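Local coordinates for 4-alpha-glucanotransferase (Corynebacterium glutamicum, PDB 5B68), which is an amylomaltase, or disproportionating enzyme, that joins an N-terminal beta-sandwich domain to a larger glucanotransferase domain of the TIM-barrel clan, at residues A[320-323]-A[324-327]; A[429-432]-A[433-436]; A[439-442]-A[443-446]. All coordinates share one frame; numbering follows the deposited sequence.

Contact 1: A[320-323]-A[324-327]; sequences EGQG and LIDF
The carbonyl oxygen of Gln322 receives the backbone N-H of Asp326 in a nearly straight bond, Asp326 N to Gln322 O being 2.9 Å with an N-H...O angle of 164°. One residue further on, Phe327 N reaches Gly323 O at 3.0 Å. These two i to i+4 bonds are ordinary alpha-helical ones, whereas Leu324 N makes only a weak, bent bond to Gly321 O at 3.2 Å. The contact lies along one long helix, 307-338, just where it kinks: the backbone N atoms of Gln322 and Gly323 are not bonded to the preceding turn. Gly321 has a positive phi (66°), a conformation that glycine adopts readily because it has no CB. Gly323, also without a side chain, has helical backbone angles again, and its carbonyl accepts the bond from Phe327.

Along the buried flank, Glu320 CB rests on Leu324 CB at 3.7 Å, so that the aliphatic root of an acidic residue packs against a leucine while its carboxylate bends away. OE2 of that carboxylate forms a salt bridge with Arg241, a partner suited to a charge inside the protein. Leu324 also packs on Met357 and Gln360 of helix 349-376, and Phe327 stacks its ring on Phe242, so Leu324 and Phe327 face the interior. On the more exposed flank, Asp326 CG lies anti to its own carbonyl carbon, beside the backbone N (chi1 -64°). That turn brings the carboxylate back toward the carbonyl of the preceding turn, with Asp326 CG 3.3 Å from Gln322 O. The Gln322 and Asp326 side chains cross at about a right angle, while Ile325 CB lies 3.6 Å from Gln322 O.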
ATOM      1  N   GLU A 320       5.268  20.220  -3.030  1.00 25.06           N
ATOM      2  CA  GLU A 320       4.549  19.123  -3.681  1.00 25.15           C
ATOM      3  C   GLU A 320       4.528  19.206  -5.205  1.00 25.65           C
ATOM      4  O   GLU A 320       4.292  18.229  -5.899  1.00 24.18           O
ATOM      5  CB  GLU A 320       3.100  19.000  -3.130  1.00 23.88           C
ATOM      6  CG  GLU A 320       3.096  18.724  -1.638  1.00 23.94           C
ATOM      7  CD  GLU A 320       3.689  17.387  -1.283  1.00 24.51           C
ATOM      8  OE1 GLU A 320       4.239  17.293  -0.176  1.00 25.65           O
ATOM      9  OE2 GLU A 320       3.575  16.414  -2.071  1.00 26.51           O
ATOM     10  N   GLY A 321       4.776  20.400  -5.745  1.00 26.82           N
ATOM     11  CA  GLY A 321       5.009  20.500  -7.163  1.00 23.51           C
ATOM     12  C   GLY A 321       3.873  20.172  -8.057  1.00 25.30           C
ATOM     13  O   GLY A 321       2.661  20.251  -7.685  1.00 21.97           O
ATOM     14  N   GLN A 322       4.211  19.744  -9.255  1.00 22.40           N
ATOM     15  CA  GLN A 322       3.203  19.659 -10.255  1.00 21.35           C
ATOM     16  C   GLN A 322       2.194  18.541 -10.043  1.00 22.88           C
ATOM     17  O   GLN A 322       1.034  18.661 -10.494  1.00 22.34           O
ATOM     18  CB  GLN A 322       3.848  19.498 -11.629  1.00 24.15           C
ATOM     19  CG  GLN A 322       2.916  19.571 -12.842  1.00 26.18           C
ATOM     20  CD  GLN A 322       2.277  20.940 -12.978  1.00 30.15           C
ATOM     21  OE1 GLN A 322       1.093  21.078 -13.236  1.00 34.75           O
ATOM     22  NE2 GLN A 322       3.052  21.939 -12.764  1.00 28.47           N
ATOM     23  N   GLY A 323       2.609  17.447  -9.415  1.00 19.82           N
ATOM     24  CA  GLY A 323       1.662  16.359  -9.178  1.00 20.96           C
ATOM     25  C   GLY A 323       0.501  16.865  -8.323  1.00 17.27           C
ATOM     26  O   GLY A 323      -0.602  16.345  -8.471  1.00 21.12           O
ATOM     27  N   LEU A 324       0.758  17.757  -7.374  1.00 20.19           N
ATOM     28  CA  LEU A 324      -0.352  18.364  -6.533  1.00 22.00           C
ATOM     29  C   LEU A 324      -1.346  19.108  -7.412  1.00 20.77           C
ATOM     30  O   LEU A 324      -2.550  18.925  -7.345  1.00 20.32           O
ATOM     31  CB  LEU A 324       0.183  19.285  -5.438  1.00 21.15           C
ATOM     32  CG  LEU A 324      -0.925  19.937  -4.598  1.00 22.06           C
ATOM     33  CD1 LEU A 324      -1.852  18.836  -3.999  1.00 23.40           C
ATOM     34  CD2 LEU A 324      -0.281  20.789  -3.586  1.00 23.22           C
ATOM     35  N   ILE A 325      -0.801  19.956  -8.272  1.00 21.51           N
ATOM     36  CA  ILE A 325      -1.672  20.746  -9.164  1.00 20.95           C
ATOM     37  C   ILE A 325      -2.456  19.848 -10.075  1.00 21.13           C
ATOM     38  O   ILE A 325      -3.636  20.084 -10.258  1.00 22.37           O
ATOM     39  CB  ILE A 325      -0.807  21.681 -10.026  1.00 21.39           C
ATOM     40  CG1 ILE A 325      -0.129  22.684  -9.137  1.00 26.20           C
ATOM     41  CG2 ILE A 325      -1.673  22.357 -11.099  1.00 25.10           C
ATOM     42  CD1 ILE A 325       1.000  23.464  -9.781  1.00 26.53           C
ATOM     43  N   ASP A 326      -1.832  18.758 -10.625  1.00 20.98           N
ATOM     44  CA  ASP A 326      -2.525  17.806 -11.475  1.00 21.43           C
ATOM     45  C   ASP A 326      -3.680  17.070 -10.775  1.00 21.20           C
ATOM     46  O   ASP A 326      -4.784  16.911 -11.320  1.00 21.83           O
ATOM     47  CB  ASP A 326      -1.577  16.745 -12.077  1.00 24.53           C
ATOM     48  CG  ASP A 326      -0.512  17.337 -13.035  1.00 30.32           C
ATOM     49  OD1 ASP A 326      -0.663  18.472 -13.507  1.00 26.68           O
ATOM     50  OD2 ASP A 326       0.483  16.620 -13.254  1.00 30.39           O
ATOM     51  N   PHE A 327      -3.400  16.580  -9.556  1.00 20.91           N
ATOM     52  CA  PHE A 327      -4.409  15.892  -8.772  1.00 21.26           C
ATOM     53  C   PHE A 327      -5.626  16.874  -8.511  1.00 21.79           C
ATOM     54  O   PHE A 327      -6.776  16.514  -8.686  1.00 24.47           O
ATOM     55  CB  PHE A 327      -3.832  15.481  -7.420  1.00 21.63           C
ATOM     56  CG  PHE A 327      -4.891  14.986  -6.463  1.00 21.10           C
ATOM     57  CD1 PHE A 327      -5.478  13.794  -6.696  1.00 21.78           C
ATOM     58  CD2 PHE A 327      -5.257  15.731  -5.350  1.00 22.88           C
ATOM     59  CE1 PHE A 327      -6.444  13.309  -5.832  1.00 22.06           C
ATOM     60  CE2 PHE A 327      -6.216  15.253  -4.496  1.00 22.43           C
ATOM     61  CZ  PHE A 327      -6.816  14.067  -4.755  1.00 21.57           C
TER

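Contact 2: A[429-432]-A[433-436]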
ATOM      1  N   PRO A 429      -1.802  -1.558 -14.042  1.00 18.62           N
ATOM      2  CA  PRO A 429      -0.453  -1.712 -13.496  1.00 19.36           C
ATOM      3  C   PRO A 429       0.464  -0.628 -13.990  1.00 19.63           C
ATOM      4  O   PRO A 429       0.272  -0.059 -15.038  1.00 19.86           O
ATOM      5  CB  PRO A 429      -0.025  -3.049 -14.042  1.00 19.82           C
ATOM      6  CG  PRO A 429      -0.769  -3.212 -15.329  1.00 20.43           C
ATOM      7  CD  PRO A 429      -2.093  -2.568 -15.069  1.00 20.74           C
ATOM      8  N   TRP A 430       1.587  -0.481 -13.315  1.00 19.45           N
ATOM      9  CA  TRP A 430       2.657   0.322 -13.850  1.00 19.34           C
ATOM     10  C   TRP A 430       3.082  -0.295 -15.181  1.00 19.98           C
ATOM     11  O   TRP A 430       3.021  -1.484 -15.366  1.00 20.22           O
ATOM     12  CB  TRP A 430       3.889   0.239 -12.963  1.00 17.76           C
ATOM     13  CG  TRP A 430       3.854   0.830 -11.609  1.00 18.86           C
ATOM     14  CD1 TRP A 430       4.113   0.189 -10.451  1.00 19.39           C
ATOM     15  CD2 TRP A 430       3.659   2.202 -11.262  1.00 18.35           C
ATOM     16  NE1 TRP A 430       4.054   1.048  -9.396  1.00 20.46           N
ATOM     17  CE2 TRP A 430       3.781   2.299  -9.866  1.00 21.08           C
ATOM     18  CE3 TRP A 430       3.378   3.351 -11.987  1.00 20.61           C
ATOM     19  CZ2 TRP A 430       3.629   3.493  -9.192  1.00 21.03           C
ATOM     20  CZ3 TRP A 430       3.230   4.530 -11.313  1.00 20.47           C
ATOM     21  CH2 TRP A 430       3.350   4.594  -9.932  1.00 22.76           C
ATOM     22  N   HIS A 431       3.511   0.545 -16.100  1.00 18.40           N
ATOM     23  CA  HIS A 431       4.199   0.082 -17.261  1.00 20.08           C
ATOM     24  C   HIS A 431       5.679  -0.122 -16.838  1.00 21.96           C
ATOM     25  O   HIS A 431       6.317   0.849 -16.418  1.00 20.55           O
ATOM     26  CB  HIS A 431       4.096   1.151 -18.379  1.00 21.36           C
ATOM     27  CG  HIS A 431       4.680   0.690 -19.664  1.00 22.61           C
ATOM     28  ND1 HIS A 431       3.948   0.482 -20.812  1.00 27.35           N
ATOM     29  CD2 HIS A 431       5.933   0.278 -19.944  1.00 23.29           C
ATOM     30  CE1 HIS A 431       4.739  -0.027 -21.741  1.00 21.84           C
ATOM     31  NE2 HIS A 431       5.956  -0.117 -21.250  1.00 26.31           N
ATOM     32  N   PRO A 432       6.202  -1.372 -16.892  1.00 18.62           N
ATOM     33  CA  PRO A 432       7.557  -1.619 -16.404  1.00 21.95           C
ATOM     34  C   PRO A 432       8.687  -0.786 -17.028  1.00 22.76           C
ATOM     35  O   PRO A 432       9.683  -0.536 -16.326  1.00 29.28           O
ATOM     36  CB  PRO A 432       7.808  -3.074 -16.709  1.00 21.60           C
ATOM     37  CG  PRO A 432       6.434  -3.688 -16.885  1.00 22.94           C
ATOM     38  CD  PRO A 432       5.495  -2.594 -17.284  1.00 18.32           C
ATOM     39  N   VAL A 433       8.614  -0.499 -18.321  1.00 18.87           N
ATOM     40  CA  VAL A 433       9.634   0.364 -18.973  1.00 20.65           C
ATOM     41  C   VAL A 433       9.400   1.823 -18.807  1.00 20.30           C
ATOM     42  O   VAL A 433      10.332   2.598 -18.514  1.00 19.10           O
ATOM     43  CB  VAL A 433       9.809   0.013 -20.489  1.00 23.16           C
ATOM     44  CG1 VAL A 433      10.847   0.905 -21.173  1.00 24.30           C
ATOM     45  CG2 VAL A 433      10.143  -1.462 -20.641  1.00 27.84           C
ATOM     46  N   ARG A 434       8.192   2.303 -19.074  1.00 19.04           N
ATOM     47  CA  ARG A 434       7.926   3.720 -19.021  1.00 18.38           C
ATOM     48  C   ARG A 434       8.087   4.299 -17.627  1.00 18.02           C
ATOM     49  O   ARG A 434       8.557   5.413 -17.476  1.00 20.07           O
ATOM     50  CB  ARG A 434       6.535   4.056 -19.574  1.00 23.58           C
ATOM     51  CG  ARG A 434       6.419   3.690 -21.039  1.00 26.00           C
ATOM     52  CD  ARG A 434       5.052   3.959 -21.566  1.00 33.42           C
ATOM     53  NE  ARG A 434       5.131   3.609 -22.982  1.00 45.91           N
ATOM     54  CZ  ARG A 434       4.121   3.216 -23.763  1.00 53.55           C
ATOM     55  NH1 ARG A 434       2.880   3.140 -23.301  1.00 56.45           N
ATOM     56  NH2 ARG A 434       4.377   2.902 -25.036  1.00 53.65           N
ATOM     57  N   LEU A 435       7.766   3.532 -16.585  1.00 18.20           N
ATOM     58  CA  LEU A 435       8.000   3.994 -15.241  1.00 17.52           C
ATOM     59  C   LEU A 435       9.519   4.228 -15.083  1.00 17.68           C
ATOM     60  O   LEU A 435       9.903   5.172 -14.491  1.00 17.63           O
ATOM     61  CB  LEU A 435       7.515   2.970 -14.188  1.00 18.86           C
ATOM     62  CG  LEU A 435       7.700   3.425 -12.726  1.00 17.42           C
ATOM     63  CD1 LEU A 435       7.073   4.739 -12.358  1.00 19.67           C
ATOM     64  CD2 LEU A 435       7.277   2.339 -11.805  1.00 18.91           C
ATOM     65  N   ALA A 436      10.342   3.313 -15.603  1.00 17.47           N
ATOM     66  CA  ALA A 436      11.799   3.423 -15.495  1.00 16.70           C
ATOM     67  C   ALA A 436      12.330   4.615 -16.344  1.00 17.00           C
ATOM     68  O   ALA A 436      13.334   5.301 -15.934  1.00 18.48           O
ATOM     69  CB  ALA A 436      12.430   2.108 -15.879  1.00 19.49           C
TER
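His431 carries CG anti to its backbone N (chi1 -175°), and Arg434 turns CG beside its own N (chi1 -63°) before running extended to NE; together these torsions lay the arginine along the imidazole. The contact marks the passage from a loop into the short helix 434-437 of the glucanotransferase domain, where Leu435 N bonds to His431 O at 3.1 Å. Arg434 CG sits over the imidazole face in a CH-pi contact, 3.7 Å from the centroid of the His431 ring. Farther out the guanidinium stacks on the same ring, its plane turned only 22° from it, so the long, flat-ended arginine uses both its methylenes and its head. His431 ND1 is buried here without a polar partner in the model. Pro432 fits the bend because its ring holds phi near the helical value and its N needs no acceptor. On the buried side, Trp430 offers a broad apolar face to the branched Leu435, and it also touches Phe485, while a glycerol lies about 3 Å from its side chain. Leu435 CD2 stands 3.8 Å from the centroid of the five-membered ring of Trp430, almost on the ring normal.

Contact 3: A[439-442]-A[443-446]. With SO4 (sulfate ion), chain K.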
ATOM      1  N   GLY A 439      12.240   7.669 -14.563  1.00 17.44           N
ATOM      2  CA  GLY A 439      13.135   7.739 -13.430  1.00 17.42           C
ATOM      3  C   GLY A 439      12.506   7.324 -12.121  1.00 15.81           C
ATOM      4  O   GLY A 439      12.971   7.660 -11.079  1.00 16.30           O
ATOM      5  N   TYR A 440      11.424   6.588 -12.223  1.00 15.52           N
ATOM      6  CA  TYR A 440      10.655   6.089 -11.091  1.00 17.18           C
ATOM      7  C   TYR A 440      10.077   7.239 -10.232  1.00 18.60           C
ATOM      8  O   TYR A 440       9.766   7.057  -9.039  1.00 18.59           O
ATOM      9  CB  TYR A 440      11.463   5.095 -10.258  1.00 16.70           C
ATOM     10  CG  TYR A 440      11.715   3.809 -10.972  1.00 18.01           C
ATOM     11  CD1 TYR A 440      10.785   2.738 -10.877  1.00 17.10           C
ATOM     12  CD2 TYR A 440      12.879   3.590 -11.718  1.00 17.51           C
ATOM     13  CE1 TYR A 440      10.965   1.569 -11.578  1.00 18.51           C
ATOM     14  CE2 TYR A 440      13.095   2.397 -12.372  1.00 17.68           C
ATOM     15  CZ  TYR A 440      12.092   1.378 -12.354  1.00 18.41           C
ATOM     16  OH  TYR A 440      12.220   0.172 -12.940  1.00 19.39           O
ATOM     17  N   ILE A 441       9.983   8.445 -10.792  1.00 17.51           N
ATOM     18  CA  ILE A 441       9.625   9.560  -9.973  1.00 17.61           C
ATOM     19  C   ILE A 441       8.193   9.435  -9.391  1.00 17.31           C
ATOM     20  O   ILE A 441       8.003   9.823  -8.230  1.00 18.10           O
ATOM     21  CB  ILE A 441       9.827  10.899 -10.724  1.00 19.55           C
ATOM     22  CG1 ILE A 441      11.317  11.100 -11.020  1.00 21.71           C
ATOM     23  CG2 ILE A 441       9.167  12.045  -9.962  1.00 19.73           C
ATOM     24  CD1 ILE A 441      12.233  11.286  -9.806  1.00 23.24           C
ATOM     25  N   PRO A 442       7.230   8.855 -10.147  1.00 18.81           N
ATOM     26  CA  PRO A 442       5.887   8.646  -9.540  1.00 19.75           C
ATOM     27  C   PRO A 442       5.864   7.676  -8.329  1.00 19.30           C
ATOM     28  O   PRO A 442       5.107   7.878  -7.375  1.00 19.80           O
ATOM     29  CB  PRO A 442       5.107   8.105 -10.704  1.00 20.10           C
ATOM     30  CG  PRO A 442       5.707   8.829 -11.901  1.00 19.38           C
ATOM     31  CD  PRO A 442       7.162   8.654 -11.594  1.00 18.52           C
ATOM     32  N   TRP A 443       6.735   6.672  -8.376  1.00 18.76           N
ATOM     33  CA  TRP A 443       6.885   5.696  -7.260  1.00 18.09           C
ATOM     34  C   TRP A 443       7.539   6.432  -6.068  1.00 18.54           C
ATOM     35  O   TRP A 443       7.064   6.369  -4.910  1.00 16.89           O
ATOM     36  CB  TRP A 443       7.740   4.526  -7.727  1.00 16.84           C
ATOM     37  CG  TRP A 443       8.052   3.466  -6.728  1.00 15.91           C
ATOM     38  CD1 TRP A 443       9.261   2.903  -6.543  1.00 16.24           C
ATOM     39  CD2 TRP A 443       7.143   2.729  -5.903  1.00 17.15           C
ATOM     40  NE1 TRP A 443       9.200   1.938  -5.574  1.00 16.59           N
ATOM     41  CE2 TRP A 443       7.901   1.760  -5.218  1.00 16.65           C
ATOM     42  CE3 TRP A 443       5.771   2.782  -5.681  1.00 18.86           C
ATOM     43  CZ2 TRP A 443       7.341   0.891  -4.279  1.00 18.31           C
ATOM     44  CZ3 TRP A 443       5.207   1.955  -4.773  1.00 18.18           C
ATOM     45  CH2 TRP A 443       5.995   0.974  -4.075  1.00 18.04           C
ATOM     46  N   ARG A 444       8.655   7.178  -6.321  1.00 17.95           N
ATOM     47  CA  ARG A 444       9.232   8.007  -5.314  1.00 17.81           C
ATOM     48  C   ARG A 444       8.208   8.946  -4.618  1.00 17.99           C
ATOM     49  O   ARG A 444       8.187   9.047  -3.388  1.00 17.66           O
ATOM     50  CB  ARG A 444      10.348   8.935  -5.885  1.00 19.32           C
ATOM     51  CG  ARG A 444      10.997   9.770  -4.786  1.00 19.77           C
ATOM     52  CD  ARG A 444      11.974  10.784  -5.378  1.00 23.37           C
ATOM     53  NE  ARG A 444      11.265  11.875  -5.991  1.00 26.24           N
ATOM     54  CZ  ARG A 444      11.840  12.887  -6.660  1.00 33.88           C
ATOM     55  NH1 ARG A 444      13.155  12.914  -6.811  1.00 31.65           N
ATOM     56  NH2 ARG A 444      11.082  13.845  -7.248  1.00 30.44           N
ATOM     57  N   ASN A 445       7.418   9.652  -5.427  1.00 17.62           N
ATOM     58  CA  ASN A 445       6.596  10.713  -4.874  1.00 18.01           C
ATOM     59  C   ASN A 445       5.453  10.141  -4.008  1.00 17.75           C
ATOM     60  O   ASN A 445       5.161  10.726  -2.930  1.00 16.90           O
ATOM     61  CB  ASN A 445       6.053  11.585  -6.001  1.00 19.17           C
ATOM     62  CG  ASN A 445       7.140  12.478  -6.615  1.00 18.64           C
ATOM     63  OD1 ASN A 445       8.245  12.554  -6.131  1.00 20.56           O
ATOM     64  ND2 ASN A 445       6.780  13.175  -7.649  1.00 19.84           N
ATOM     65  N   LEU A 446       4.833   9.038  -4.437  1.00 17.18           N
ATOM     66  CA  LEU A 446       3.782   8.443  -3.608  1.00 17.17           C
ATOM     67  C   LEU A 446       4.393   7.923  -2.279  1.00 17.99           C
ATOM     68  O   LEU A 446       3.853   8.196  -1.183  1.00 16.67           O
ATOM     69  CB  LEU A 446       2.969   7.440  -4.347  1.00 18.64           C
ATOM     70  CG  LEU A 446       3.508   6.037  -4.544  1.00 18.01           C
ATOM     71  CD1 LEU A 446       3.256   5.098  -3.364  1.00 20.19           C
ATOM     72  CD2 LEU A 446       2.930   5.491  -5.786  1.00 20.92           C
TER
HETATM   73  S   SO4 K 810      13.819  15.802  -8.863  1.00 73.58           S
HETATM   74  O1  SO4 K 810      14.663  17.002  -8.615  1.00 78.13           O
HETATM   75  O2  SO4 K 810      13.620  15.553 -10.315  1.00 75.38           O
HETATM   76  O3  SO4 K 810      14.488  14.591  -8.289  1.00 59.74           O
HETATM   77  O4  SO4 K 810      12.507  16.116  -8.245  1.00 69.65           O
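Backbone bonds tie Tyr440, Ile441 and Pro442 to the next turn. Arg444 N bonds to Tyr440 O at 2.9 Å, with Tyr440 as the N-cap of helix 441-452. Asn445 N bonds to Ile441 O, and Leu446 N to Pro442 O at 3.2 Å. Proline suits this first turn, where its nitrogen has no earlier helical carbonyl to reach. Ahead of the N-cap, Gly439, with positive phi, is the C-prime residue of the Schellman motif that ends the preceding helix.

Among the polar side chains, Arg444 bends at chi3 (75°), which swings its guanidinium back alongside Asn445. Arg444 NE gives a bond to Asn445 OD1 at 3.1 Å, in the guanidinium plane, and NH2 adds a weak one to the same oxygen. The far edge grips a sulfate ion, probably from the crystallisation liquor, with two bonds, Arg444 NH1 to sulfate O3 at 2.6 Å and Arg444 NH2 to sulfate O4 at 2.9 Å. Asparagine and sulfate thus hold the guanidinium's rotation, and in this crystal the anion would offset its positive charge.

Van der Waals contact comes from Ile441, which lies side by side with Arg444. Its CD1 is centred over one face of the guanidinium, 3.5 Å from Arg444 NH1, while Ile441 CG2 meets Asn445 ND2 at 3.5 Å.

Arg444 also makes a cation-pi contact with Trp143 of strand 142-150 in the beta-sandwich. On the inner side, Trp443 bonds through NE1 to Leu490 O of helix 487-500 and, with Leu446, packs on Leu387 of barrel strand 382-387.

In the fold
All three contacts belong to the glucanotransferase domain and follow in series: contact 1 on helix 307-338, contact 2 at helix 434-437 and contact 3 at the start of helix 441-452. Contacts 2 and 3 touch, their centres about 11 Å apart: Trp430 and Leu435 pack on Pro442, Trp430 also meets Leu446, and Leu435 O probably accepts a bond from Tyr440 N. Contact 1 stands off, its centre about 13 Å from that of contact 3 and 20 Å from that of contact 2. Glu320 nevertheless reaches Thr449 and Arg452, later on helix 441-452. Helix 441-452 thus touches both other regions, while contact 3 itself lies between barrel strand 382-387 and the beta-sandwich.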